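Local coordinates for protein scabin (Streptomyces scabiei 87.22, PDB 5TLB) that is a putative ADP-ribosyltransferase that probably splits NAD+ and transfers its ADP-ribose to a target, and is seen here with the reduced dinucleotide bound, at residues S113-T118 with E160-G165; T74-D79 with Y120-Y125. All blocks are in the same frame, centred on the assembly; numbering follows the deposited sequence.

Interaction 1 of 2, residues S113-T118 with E160-G165. With NAI (1,4-dihydronicotinamide adenine dinucleotide), chain B.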
ATOM      1  N   SER A 113      -4.847  -0.629  12.887  1.00 32.75           N
ATOM      2  CA  SER A 113      -3.904  -1.716  12.671  1.00 31.15           C
ATOM      3  C   SER A 113      -2.526  -1.128  12.424  1.00 31.36           C
ATOM      4  O   SER A 113      -2.385   0.080  12.189  1.00 31.63           O
ATOM      5  CB  SER A 113      -4.318  -2.574  11.475  1.00 30.10           C
ATOM      6  OG  SER A 113      -3.847  -1.971  10.283  1.00 29.02           O
ATOM      7  N   PRO A 114      -1.483  -1.961  12.462  1.00 29.43           N
ATOM      8  CA  PRO A 114      -0.143  -1.505  12.079  1.00 29.90           C
ATOM      9  C   PRO A 114       0.083  -1.436  10.579  1.00 28.52           C
ATOM     10  O   PRO A 114       1.193  -1.081  10.155  1.00 29.53           O
ATOM     11  CB  PRO A 114       0.757  -2.571  12.710  1.00 30.50           C
ATOM     12  CG  PRO A 114      -0.049  -3.810  12.616  1.00 29.14           C
ATOM     13  CD  PRO A 114      -1.465  -3.363  12.922  1.00 29.27           C
ATOM     14  N   TYR A 115      -0.924  -1.775   9.775  1.00 25.32           N
ATOM     15  CA  TYR A 115      -0.775  -1.924   8.333  1.00 25.02           C
ATOM     16  C   TYR A 115      -1.330  -0.724   7.580  1.00 25.46           C
ATOM     17  O   TYR A 115      -2.335  -0.123   7.972  1.00 25.82           O
ATOM     18  CB  TYR A 115      -1.497  -3.179   7.840  1.00 24.00           C
ATOM     19  CG  TYR A 115      -1.101  -4.438   8.565  1.00 25.72           C
ATOM     20  CD1 TYR A 115       0.152  -4.999   8.390  1.00 27.11           C
ATOM     21  CD2 TYR A 115      -1.998  -5.085   9.399  1.00 26.32           C
ATOM     22  CE1 TYR A 115       0.521  -6.160   9.062  1.00 26.39           C
ATOM     23  CE2 TYR A 115      -1.647  -6.243  10.067  1.00 26.80           C
ATOM     24  CZ  TYR A 115      -0.383  -6.775   9.903  1.00 27.22           C
ATOM     25  OH  TYR A 115      -0.038  -7.932  10.568  1.00 28.36           O
ATOM     26  N   VAL A 116      -0.676  -0.403   6.467  1.00 22.90           N
ATOM     27  CA  VAL A 116      -1.255   0.442   5.432  1.00 21.21           C
ATOM     28  C   VAL A 116      -1.551  -0.447   4.236  1.00 21.66           C
ATOM     29  O   VAL A 116      -0.661  -1.137   3.723  1.00 22.72           O
ATOM     30  CB  VAL A 116      -0.333   1.605   5.053  1.00 22.43           C
ATOM     31  CG1 VAL A 116      -0.893   2.345   3.842  1.00 21.76           C
ATOM     32  CG2 VAL A 116      -0.179   2.549   6.235  1.00 23.38           C
ATOM     33  N   SER A 117      -2.803  -0.422   3.793  1.00 18.89           N
ATOM     34  CA  SER A 117      -3.257  -1.266   2.696  1.00 18.85           C
ATOM     35  C   SER A 117      -2.950  -0.637   1.349  1.00 20.14           C
ATOM     36  O   SER A 117      -3.116   0.573   1.160  1.00 20.94           O
ATOM     37  CB  SER A 117      -4.763  -1.516   2.808  1.00 22.03           C
ATOM     38  OG  SER A 117      -5.039  -2.401   3.877  1.00 27.12           O
ATOM     39  N   THR A 118      -2.501  -1.481   0.413  1.00 19.46           N
ATOM     40  CA  THR A 118      -2.281  -1.125  -0.982  1.00 16.56           C
ATOM     41  C   THR A 118      -2.779  -2.295  -1.811  1.00 17.13           C
ATOM     42  O   THR A 118      -3.113  -3.362  -1.278  1.00 18.48           O
ATOM     43  CB  THR A 118      -0.800  -0.856  -1.290  1.00 18.23           C
ATOM     44  OG1 THR A 118      -0.085  -2.092  -1.228  1.00 18.56           O
ATOM     45  CG2 THR A 118      -0.209   0.139  -0.294  1.00 18.65           C
ATOM     46  N   GLU A 160      -4.553  -7.419  -2.281  1.00 22.95           N
ATOM     47  CA  GLU A 160      -3.971  -6.459  -1.362  1.00 21.06           C
ATOM     48  C   GLU A 160      -2.527  -6.798  -1.009  1.00 21.99           C
ATOM     49  O   GLU A 160      -2.129  -7.966  -0.960  1.00 23.52           O
ATOM     50  CB  GLU A 160      -4.804  -6.405  -0.084  1.00 22.33           C
ATOM     51  CG  GLU A 160      -4.363  -5.348   0.877  1.00 25.68           C
ATOM     52  CD  GLU A 160      -5.173  -5.348   2.147  1.00 27.06           C
ATOM     53  OE1 GLU A 160      -6.263  -5.957   2.161  1.00 28.18           O
ATOM     54  OE2 GLU A 160      -4.712  -4.734   3.134  1.00 29.30           O
ATOM     55  N   VAL A 161      -1.748  -5.746  -0.777  1.00 20.94           N
ATOM     56  CA  VAL A 161      -0.432  -5.825  -0.161  1.00 21.80           C
ATOM     57  C   VAL A 161      -0.475  -4.909   1.049  1.00 21.43           C
ATOM     58  O   VAL A 161      -0.719  -3.703   0.906  1.00 21.78           O
ATOM     59  CB  VAL A 161       0.692  -5.405  -1.125  1.00 19.97           C
ATOM     60  CG1 VAL A 161       2.045  -5.484  -0.436  1.00 19.29           C
ATOM     61  CG2 VAL A 161       0.688  -6.282  -2.389  1.00 20.54           C
ATOM     62  N   ALA A 162      -0.280  -5.484   2.231  1.00 22.08           N
ATOM     63  CA  ALA A 162      -0.371  -4.765   3.498  1.00 22.32           C
ATOM     64  C   ALA A 162       1.027  -4.405   3.984  1.00 22.83           C
ATOM     65  O   ALA A 162       1.850  -5.292   4.214  1.00 23.28           O
ATOM     66  CB  ALA A 162      -1.083  -5.615   4.552  1.00 22.17           C
ATOM     67  N   PHE A 163       1.289  -3.112   4.162  1.00 22.38           N
ATOM     68  CA  PHE A 163       2.617  -2.677   4.574  1.00 22.08           C
ATOM     69  C   PHE A 163       2.676  -2.485   6.081  1.00 23.55           C
ATOM     70  O   PHE A 163       2.109  -1.503   6.593  1.00 23.56           O
ATOM     71  CB  PHE A 163       3.009  -1.392   3.855  1.00 22.81           C
ATOM     72  CG  PHE A 163       3.505  -1.645   2.467  1.00 22.11           C
ATOM     73  CD1 PHE A 163       4.864  -1.827   2.231  1.00 21.57           C
ATOM     74  CD2 PHE A 163       2.625  -1.770   1.418  1.00 22.02           C
ATOM     75  CE1 PHE A 163       5.332  -2.103   0.966  1.00 22.78           C
ATOM     76  CE2 PHE A 163       3.089  -2.044   0.145  1.00 20.24           C
ATOM     77  CZ  PHE A 163       4.452  -2.211  -0.075  1.00 21.33           C
ATOM     78  N   PRO A 164       3.344  -3.370   6.826  1.00 24.20           N
ATOM     79  CA  PRO A 164       3.448  -3.183   8.276  1.00 26.12           C
ATOM     80  C   PRO A 164       4.372  -2.020   8.588  1.00 27.24           C
ATOM     81  O   PRO A 164       5.508  -1.967   8.110  1.00 27.72           O
ATOM     82  CB  PRO A 164       4.026  -4.518   8.771  1.00 25.58           C
ATOM     83  CG  PRO A 164       3.919  -5.460   7.615  1.00 26.19           C
ATOM     84  CD  PRO A 164       4.037  -4.597   6.403  1.00 26.76           C
ATOM     85  N   GLY A 165       3.875  -1.077   9.376  1.00 26.95           N
ATOM     86  CA  GLY A 165       4.607   0.141   9.631  1.00 26.47           C
ATOM     87  C   GLY A 165       4.390   1.222   8.602  1.00 26.92           C
ATOM     88  O   GLY A 165       4.979   2.301   8.726  1.00 28.47           O
TER
HETATM   89  PA  NAI B 301      -7.570   3.012   6.213  1.00 36.25           P
HETATM   90  O1A NAI B 301      -8.153   3.158   7.591  1.00 35.30           O
HETATM   91  O2A NAI B 301      -6.124   2.788   5.891  1.00 35.82           O
HETATM   92  O5B NAI B 301      -7.848   4.586   5.524  1.00 37.22           O
HETATM   93  C5B NAI B 301      -9.171   4.957   5.709  1.00 37.67           C
HETATM   94  C4B NAI B 301      -9.190   6.476   5.710  1.00 37.94           C
HETATM   95  O4B NAI B 301      -8.673   6.887   6.962  1.00 39.09           O
HETATM   96  C3B NAI B 301      -8.193   7.038   4.624  1.00 39.14           C
HETATM   97  O3B NAI B 301      -8.896   7.207   3.418  1.00 37.24           O
HETATM   98  C2B NAI B 301      -7.813   8.367   5.256  1.00 39.53           C
HETATM   99  O2B NAI B 301      -8.818   9.347   5.107  1.00 41.40           O
HETATM  100  C1B NAI B 301      -7.786   7.989   6.787  1.00 39.60           C
HETATM  101  N9A NAI B 301      -6.457   7.553   7.277  1.00 39.17           N
HETATM  102  C8A NAI B 301      -5.707   6.396   6.969  1.00 39.54           C
HETATM  103  N7A NAI B 301      -4.541   6.345   7.661  1.00 39.19           N
HETATM  104  C5A NAI B 301      -4.554   7.506   8.464  1.00 39.81           C
HETATM  105  C6A NAI B 301      -3.627   8.027   9.410  1.00 40.86           C
HETATM  106  N6A NAI B 301      -2.466   7.382   9.697  1.00 38.55           N
HETATM  107  N1A NAI B 301      -3.889   9.201  10.056  1.00 40.46           N
HETATM  108  C2A NAI B 301      -5.072   9.807   9.735  1.00 41.35           C
HETATM  109  N3A NAI B 301      -6.040   9.439   8.873  1.00 40.99           N
HETATM  110  C4A NAI B 301      -5.736   8.258   8.241  1.00 40.05           C
HETATM  111  O3  NAI B 301      -8.625   1.979   5.572  1.00 39.03           O
HETATM  112  PN  NAI B 301      -8.500   1.824   3.961  1.00 37.32           P
HETATM  113  O1N NAI B 301      -7.134   1.682   3.377  1.00 38.81           O
HETATM  114  O2N NAI B 301      -9.598   2.775   3.544  1.00 36.66           O
HETATM  115  O5D NAI B 301      -9.291   0.363   3.552  1.00 39.63           O
HETATM  116  C5D NAI B 301      -8.797  -0.641   4.351  1.00 39.33           C
HETATM  117  C4D NAI B 301      -9.642  -1.854   4.063  1.00 38.64           C
HETATM  118  O4D NAI B 301      -9.667  -1.999   2.628  1.00 36.56           O
HETATM  119  C3D NAI B 301      -8.955  -3.086   4.680  1.00 39.76           C
HETATM  120  O3D NAI B 301      -9.951  -4.006   5.029  1.00 41.05           O
HETATM  121  C2D NAI B 301      -8.070  -3.584   3.532  1.00 37.64           C
HETATM  122  O2D NAI B 301      -8.056  -4.970   3.455  1.00 37.37           O
HETATM  123  C1D NAI B 301      -8.817  -3.047   2.232  1.00 36.18           C
HETATM  124  N1N NAI B 301      -7.848  -2.541   1.200  1.00 32.75           N
HETATM  125  C2N NAI B 301      -7.651  -1.165   0.970  1.00 30.30           C
HETATM  126  C3N NAI B 301      -6.908  -0.759  -0.129  1.00 28.63           C
HETATM  127  C7N NAI B 301      -6.908   0.649  -0.549  1.00 29.38           C
HETATM  128  O7N NAI B 301      -6.600   1.006  -1.718  1.00 25.49           O
HETATM  129  N7N NAI B 301      -7.233   1.623   0.395  1.00 30.32           N
HETATM  130  C4N NAI B 301      -6.107  -1.714  -0.944  1.00 28.97           C
HETATM  131  C5N NAI B 301      -6.519  -3.116  -0.710  1.00 30.94           C
HETATM  132  C6N NAI B 301      -7.152  -3.479   0.417  1.00 31.69           C
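Tyr115-Thr118 and Glu160-Pro164 pair as antiparallel strands whose axes approach to 4.4 Å at 154°, with Val116 facing Phe163 and Thr118 facing Val161 in hydrogen-bonded pairs. The bond from Phe163 N to Val116 O is the straightest of the ladder (177° at the hydrogen), and Gly165 N extends it to Pro114 O at 2.8 Å. On the face carrying Ser117, Glu160 links strand and ligand: its CG is anti to the backbone N (chi1 -174°) and the extended chain carries the carboxylate across to the neighbouring strand. There OE2 receives Ser117 OG in a very short bond of 2.5 Å, while OE1 accepts from O2D of the nicotinamide ribose at 2.4 Å, also very short. A serine on one strand and a glutamate on the next, both at the nicotinamide ribose, are consistent with the active site of the Arg-Ser-Glu class of ADP-ribosyltransferases. Farther along this face, Pro164 CG meets the edge of the Tyr115 ring at CE1 (3.8 Å). On the opposite face, with Val116 and Phe163, Thr118 OG1 bonds Val161 O at 2.7 Å, so this oxygen takes two donors, Thr118 N and OG1, from opposite faces of its carbonyl plane. Helix 103-108 packs on the Tyr115 and Glu160 face, where Tyr106 OH also bonds Ser117 OG; Leu75 of strand 75-79 packs on Thr118 and Phe163 on the other.

Interaction 2 of 2, residues T74-D79 with Y120-Y125. With NAI (1,4-dihydronicotinamide adenine dinucleotide), chain B.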
ATOM      1  N   THR A  74       4.548  -1.258  -9.641  1.00 17.53           N
ATOM      2  CA  THR A  74       3.763  -0.197  -9.018  1.00 16.57           C
ATOM      3  C   THR A  74       2.560  -0.777  -8.268  1.00 17.66           C
ATOM      4  O   THR A  74       1.864  -1.670  -8.766  1.00 17.60           O
ATOM      5  CB  THR A  74       3.278   0.789 -10.083  1.00 17.08           C
ATOM      6  OG1 THR A  74       4.400   1.275 -10.836  1.00 18.13           O
ATOM      7  CG2 THR A  74       2.525   1.971  -9.448  1.00 18.83           C
ATOM      8  N   LEU A  75       2.332  -0.259  -7.066  1.00 17.15           N
ATOM      9  CA  LEU A  75       1.150  -0.563  -6.264  1.00 17.73           C
ATOM     10  C   LEU A  75       0.333   0.714  -6.125  1.00 18.13           C
ATOM     11  O   LEU A  75       0.783   1.815  -6.475  1.00 17.27           O
ATOM     12  CB  LEU A  75       1.526  -1.106  -4.876  1.00 17.96           C
ATOM     13  CG  LEU A  75       2.449  -2.317  -4.826  1.00 19.20           C
ATOM     14  CD1 LEU A  75       2.886  -2.617  -3.392  1.00 19.32           C
ATOM     15  CD2 LEU A  75       1.792  -3.533  -5.472  1.00 18.04           C
ATOM     16  N   TYR A  76      -0.879   0.565  -5.599  1.00 17.22           N
ATOM     17  CA  TYR A  76      -1.832   1.665  -5.550  1.00 17.42           C
ATOM     18  C   TYR A  76      -2.536   1.686  -4.206  1.00 17.79           C
ATOM     19  O   TYR A  76      -2.657   0.667  -3.521  1.00 17.01           O
ATOM     20  CB  TYR A  76      -2.857   1.550  -6.689  1.00 15.87           C
ATOM     21  CG  TYR A  76      -2.175   1.308  -8.006  1.00 14.31           C
ATOM     22  CD1 TYR A  76      -1.857   0.023  -8.403  1.00 15.95           C
ATOM     23  CD2 TYR A  76      -1.802   2.361  -8.833  1.00 16.43           C
ATOM     24  CE1 TYR A  76      -1.202  -0.219  -9.593  1.00 16.41           C
ATOM     25  CE2 TYR A  76      -1.139   2.126 -10.032  1.00 16.34           C
ATOM     26  CZ  TYR A  76      -0.850   0.827 -10.400  1.00 18.69           C
ATOM     27  OH  TYR A  76      -0.194   0.542 -11.572  1.00 21.76           O
ATOM     28  N   ARG A  77      -3.010   2.873  -3.841  1.00 17.68           N
ATOM     29  CA  ARG A  77      -3.789   3.013  -2.621  1.00 19.37           C
ATOM     30  C   ARG A  77      -4.822   4.115  -2.797  1.00 19.85           C
ATOM     31  O   ARG A  77      -4.481   5.241  -3.180  1.00 21.79           O
ATOM     32  CB  ARG A  77      -2.890   3.323  -1.430  1.00 18.26           C
ATOM     33  CG  ARG A  77      -3.695   3.621  -0.165  1.00 19.33           C
ATOM     34  CD  ARG A  77      -2.845   3.822   1.063  1.00 21.25           C
ATOM     35  NE  ARG A  77      -3.674   4.407   2.109  1.00 20.73           N
ATOM     36  CZ  ARG A  77      -4.521   3.726   2.873  1.00 22.55           C
ATOM     37  NH1 ARG A  77      -5.252   4.370   3.777  1.00 23.50           N
ATOM     38  NH2 ARG A  77      -4.641   2.410   2.745  1.00 20.97           N
ATOM     39  N   SER A  78      -6.080   3.780  -2.512  1.00 20.45           N
ATOM     40  CA  SER A  78      -7.135   4.775  -2.427  1.00 21.10           C
ATOM     41  C   SER A  78      -7.081   5.438  -1.064  1.00 21.24           C
ATOM     42  O   SER A  78      -7.076   4.757  -0.033  1.00 20.87           O
ATOM     43  CB  SER A  78      -8.497   4.115  -2.634  1.00 23.36           C
ATOM     44  OG  SER A  78      -8.696   3.783  -3.984  1.00 25.65           O
ATOM     45  N   ASP A  79      -7.053   6.763  -1.055  1.00 21.87           N
ATOM     46  CA  ASP A  79      -6.968   7.505   0.187  1.00 24.46           C
ATOM     47  C   ASP A  79      -7.655   8.840  -0.048  1.00 25.71           C
ATOM     48  O   ASP A  79      -7.466   9.465  -1.094  1.00 26.14           O
ATOM     49  CB  ASP A  79      -5.503   7.668   0.624  1.00 25.00           C
ATOM     50  CG  ASP A  79      -5.357   7.938   2.107  1.00 26.39           C
ATOM     51  OD1 ASP A  79      -5.873   8.973   2.574  1.00 27.11           O
ATOM     52  OD2 ASP A  79      -4.717   7.122   2.805  1.00 25.57           O
ATOM     53  N   TYR A 120      -2.314  -4.426  -5.805  1.00 16.85           N
ATOM     54  CA  TYR A 120      -1.724  -4.630  -7.124  1.00 17.52           C
ATOM     55  C   TYR A 120      -2.557  -4.014  -8.241  1.00 19.19           C
ATOM     56  O   TYR A 120      -2.053  -3.854  -9.363  1.00 19.72           O
ATOM     57  CB  TYR A 120      -1.601  -6.119  -7.415  1.00 19.53           C
ATOM     58  CG  TYR A 120      -0.584  -6.874  -6.590  1.00 20.14           C
ATOM     59  CD1 TYR A 120       0.774  -6.730  -6.830  1.00 19.05           C
ATOM     60  CD2 TYR A 120      -0.989  -7.770  -5.606  1.00 21.12           C
ATOM     61  CE1 TYR A 120       1.720  -7.446  -6.100  1.00 21.51           C
ATOM     62  CE2 TYR A 120      -0.053  -8.499  -4.868  1.00 21.93           C
ATOM     63  CZ  TYR A 120       1.303  -8.328  -5.123  1.00 22.17           C
ATOM     64  OH  TYR A 120       2.233  -9.041  -4.391  1.00 24.17           O
ATOM     65  N   ASP A 121      -3.828  -3.700  -7.967  1.00 18.73           N
ATOM     66  CA  ASP A 121      -4.813  -3.373  -8.993  1.00 17.24           C
ATOM     67  C   ASP A 121      -4.925  -1.859  -9.165  1.00 18.13           C
ATOM     68  O   ASP A 121      -5.461  -1.152  -8.297  1.00 18.64           O
ATOM     69  CB  ASP A 121      -6.161  -3.996  -8.622  1.00 18.16           C
ATOM     70  CG  ASP A 121      -7.235  -3.799  -9.687  1.00 21.23           C
ATOM     71  OD1 ASP A 121      -6.962  -3.149 -10.720  1.00 20.09           O
ATOM     72  OD2 ASP A 121      -8.379  -4.291  -9.467  1.00 22.41           O
ATOM     73  N   HIS A 122      -4.448  -1.374 -10.311  1.00 17.31           N
ATOM     74  CA  HIS A 122      -4.539   0.045 -10.635  1.00 16.46           C
ATOM     75  C   HIS A 122      -5.966   0.571 -10.550  1.00 16.96           C
ATOM     76  O   HIS A 122      -6.174   1.740 -10.196  1.00 17.33           O
ATOM     77  CB  HIS A 122      -3.980   0.280 -12.040  1.00 17.44           C
ATOM     78  CG  HIS A 122      -4.203   1.673 -12.539  1.00 19.38           C
ATOM     79  ND1 HIS A 122      -5.353   2.054 -13.193  1.00 21.57           N
ATOM     80  CD2 HIS A 122      -3.435   2.784 -12.455  1.00 22.27           C
ATOM     81  CE1 HIS A 122      -5.284   3.337 -13.493  1.00 21.92           C
ATOM     82  NE2 HIS A 122      -4.128   3.803 -13.063  1.00 23.13           N
ATOM     83  N   ASP A 123      -6.948  -0.263 -10.885  1.00 16.58           N
ATOM     84  CA  ASP A 123      -8.334   0.143 -11.033  1.00 17.26           C
ATOM     85  C   ASP A 123      -9.183  -0.083  -9.791  1.00 17.63           C
ATOM     86  O   ASP A 123     -10.392   0.167  -9.840  1.00 19.24           O
ATOM     87  CB  ASP A 123      -8.960  -0.611 -12.205  1.00 18.48           C
ATOM     88  CG  ASP A 123      -8.313  -0.281 -13.520  1.00 24.11           C
ATOM     89  OD1 ASP A 123      -7.872   0.867 -13.713  1.00 25.28           O
ATOM     90  OD2 ASP A 123      -8.246  -1.192 -14.358  1.00 29.53           O
ATOM     91  N   LEU A 124      -8.602  -0.553  -8.691  1.00 17.88           N
ATOM     92  CA  LEU A 124      -9.403  -0.815  -7.502  1.00 17.11           C
ATOM     93  C   LEU A 124     -10.065   0.449  -6.981  1.00 18.34           C
ATOM     94  O   LEU A 124     -11.097   0.360  -6.305  1.00 19.52           O
ATOM     95  CB  LEU A 124      -8.548  -1.434  -6.397  1.00 18.53           C
ATOM     96  CG  LEU A 124      -9.402  -2.066  -5.281  1.00 18.58           C
ATOM     97  CD1 LEU A 124     -10.092  -3.309  -5.781  1.00 20.47           C
ATOM     98  CD2 LEU A 124      -8.577  -2.383  -4.048  1.00 18.75           C
ATOM     99  N   TYR A 125      -9.514   1.621  -7.303  1.00 19.48           N
ATOM    100  CA  TYR A 125     -10.116   2.880  -6.859  1.00 19.93           C
ATOM    101  C   TYR A 125     -11.543   3.030  -7.358  1.00 20.25           C
ATOM    102  O   TYR A 125     -12.320   3.779  -6.768  1.00 23.57           O
ATOM    103  CB  TYR A 125      -9.289   4.081  -7.338  1.00 20.80           C
ATOM    104  CG  TYR A 125      -9.403   4.358  -8.818  1.00 20.81           C
ATOM    105  CD1 TYR A 125      -8.531   3.771  -9.727  1.00 20.18           C
ATOM    106  CD2 TYR A 125     -10.384   5.199  -9.310  1.00 23.25           C
ATOM    107  CE1 TYR A 125      -8.651   4.019 -11.077  1.00 20.85           C
ATOM    108  CE2 TYR A 125     -10.500   5.452 -10.651  1.00 21.66           C
ATOM    109  CZ  TYR A 125      -9.626   4.869 -11.527  1.00 21.60           C
ATOM    110  OH  TYR A 125      -9.760   5.133 -12.865  1.00 23.10           O
TER
HETATM  111  PA  NAI B 301      -7.570   3.012   6.213  1.00 36.25           P
HETATM  112  O1A NAI B 301      -8.153   3.158   7.591  1.00 35.30           O
HETATM  113  O2A NAI B 301      -6.124   2.788   5.891  1.00 35.82           O
HETATM  114  O5B NAI B 301      -7.848   4.586   5.524  1.00 37.22           O
HETATM  115  C5B NAI B 301      -9.171   4.957   5.709  1.00 37.67           C
HETATM  116  C4B NAI B 301      -9.190   6.476   5.710  1.00 37.94           C
HETATM  117  O4B NAI B 301      -8.673   6.887   6.962  1.00 39.09           O
HETATM  118  C3B NAI B 301      -8.193   7.038   4.624  1.00 39.14           C
HETATM  119  O3B NAI B 301      -8.896   7.207   3.418  1.00 37.24           O
HETATM  120  C2B NAI B 301      -7.813   8.367   5.256  1.00 39.53           C
HETATM  121  O2B NAI B 301      -8.818   9.347   5.107  1.00 41.40           O
HETATM  122  C1B NAI B 301      -7.786   7.989   6.787  1.00 39.60           C
HETATM  123  N9A NAI B 301      -6.457   7.553   7.277  1.00 39.17           N
HETATM  124  C8A NAI B 301      -5.707   6.396   6.969  1.00 39.54           C
HETATM  125  N7A NAI B 301      -4.541   6.345   7.661  1.00 39.19           N
HETATM  126  C5A NAI B 301      -4.554   7.506   8.464  1.00 39.81           C
HETATM  127  C6A NAI B 301      -3.627   8.027   9.410  1.00 40.86           C
HETATM  128  N6A NAI B 301      -2.466   7.382   9.697  1.00 38.55           N
HETATM  129  N1A NAI B 301      -3.889   9.201  10.056  1.00 40.46           N
HETATM  130  C2A NAI B 301      -5.072   9.807   9.735  1.00 41.35           C
HETATM  131  N3A NAI B 301      -6.040   9.439   8.873  1.00 40.99           N
HETATM  132  C4A NAI B 301      -5.736   8.258   8.241  1.00 40.05           C
HETATM  133  O3  NAI B 301      -8.625   1.979   5.572  1.00 39.03           O
HETATM  134  PN  NAI B 301      -8.500   1.824   3.961  1.00 37.32           P
HETATM  135  O1N NAI B 301      -7.134   1.682   3.377  1.00 38.81           O
HETATM  136  O2N NAI B 301      -9.598   2.775   3.544  1.00 36.66           O
HETATM  137  O5D NAI B 301      -9.291   0.363   3.552  1.00 39.63           O
HETATM  138  C5D NAI B 301      -8.797  -0.641   4.351  1.00 39.33           C
HETATM  139  C4D NAI B 301      -9.642  -1.854   4.063  1.00 38.64           C
HETATM  140  O4D NAI B 301      -9.667  -1.999   2.628  1.00 36.56           O
HETATM  141  C3D NAI B 301      -8.955  -3.086   4.680  1.00 39.76           C
HETATM  142  O3D NAI B 301      -9.951  -4.006   5.029  1.00 41.05           O
HETATM  143  C2D NAI B 301      -8.070  -3.584   3.532  1.00 37.64           C
HETATM  144  O2D NAI B 301      -8.056  -4.970   3.455  1.00 37.37           O
HETATM  145  C1D NAI B 301      -8.817  -3.047   2.232  1.00 36.18           C
HETATM  146  N1N NAI B 301      -7.848  -2.541   1.200  1.00 32.75           N
HETATM  147  C2N NAI B 301      -7.651  -1.165   0.970  1.00 30.30           C
HETATM  148  C3N NAI B 301      -6.908  -0.759  -0.129  1.00 28.63           C
HETATM  149  C7N NAI B 301      -6.908   0.649  -0.549  1.00 29.38           C
HETATM  150  O7N NAI B 301      -6.600   1.006  -1.718  1.00 25.49           O
HETATM  151  N7N NAI B 301      -7.233   1.623   0.395  1.00 30.32           N
HETATM  152  C4N NAI B 301      -6.107  -1.714  -0.944  1.00 28.97           C
HETATM  153  C5N NAI B 301      -6.519  -3.116  -0.710  1.00 30.94           C
HETATM  154  C6N NAI B 301      -7.152  -3.479   0.417  1.00 31.69           C
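Tyr76 and His122 make the central contact between edge strand 75-79 and a type I beta turn, Asp121 to Leu124. His122 CA sits over the middle of the Tyr76 ring, 3.5 Å from its centroid and 14° off the normal, a CH-pi contact. The imidazole follows as an offset edge-to-face partner: its plane stands at 87° to the phenol, with CD2 reaching Tyr76 CE2 at 3.4 Å. At one end of the contact Leu75 CD2 lies against Tyr120 CD1 (3.6 Å); at the other, Ser78 OG touches Tyr125 CA (3.3 Å). No hydrogen bond joins the two segments; the turn is held by bonds within itself and to its surroundings. Asp121 OD1 accepts from Asp123 N in an Asx turn, and His122 ND1 donates to Asp123 OD1 at 2.8 Å, nearly in the ring plane, while NE2 bonds Tyr136 OH and His122 O bonds Asn134 ND2. Farther along the strand lies the dinucleotide: Ser78 N and O bond the carboxamide through O7N and N7N. Arg77, extended from CG to NE, spans the diphosphate, giving NH1 to O2A and NH2 to O1N. Its guanidinium is also held side-on by one oxygen, Asp79 OD2, which lies 3.0 Å from both Arg77 NE and Arg77 NH1 and meets NE through its anti lone pair.

Overall arrangement
Interactions 1 and 2, centred about 13 Å apart, meet around the dinucleotide and join the protein's two antiparallel sheets. The polar seam is Arg77 NH2 to Ser117 O at 2.9 Å, a probable hydrogen bond that ties the phosphate-binding arginine to the strand supplying Ser117. Beside it, Thr118 CB packs on Tyr76 O at 3.3 Å. Phe163 CE2 meets Leu75 CD1 (3.6 Å) between the sheets, and Val161 CG2 packs on Tyr120 CE2 (3.4 Å) of the loop after strand 115-119. Interaction 1 meets the nicotinamide ribose through Glu160, whereas 74-79 of interaction 2 holds the carboxamide and diphosphate. Lys94, Asn110 and Ser80 add further bonds to the ligand.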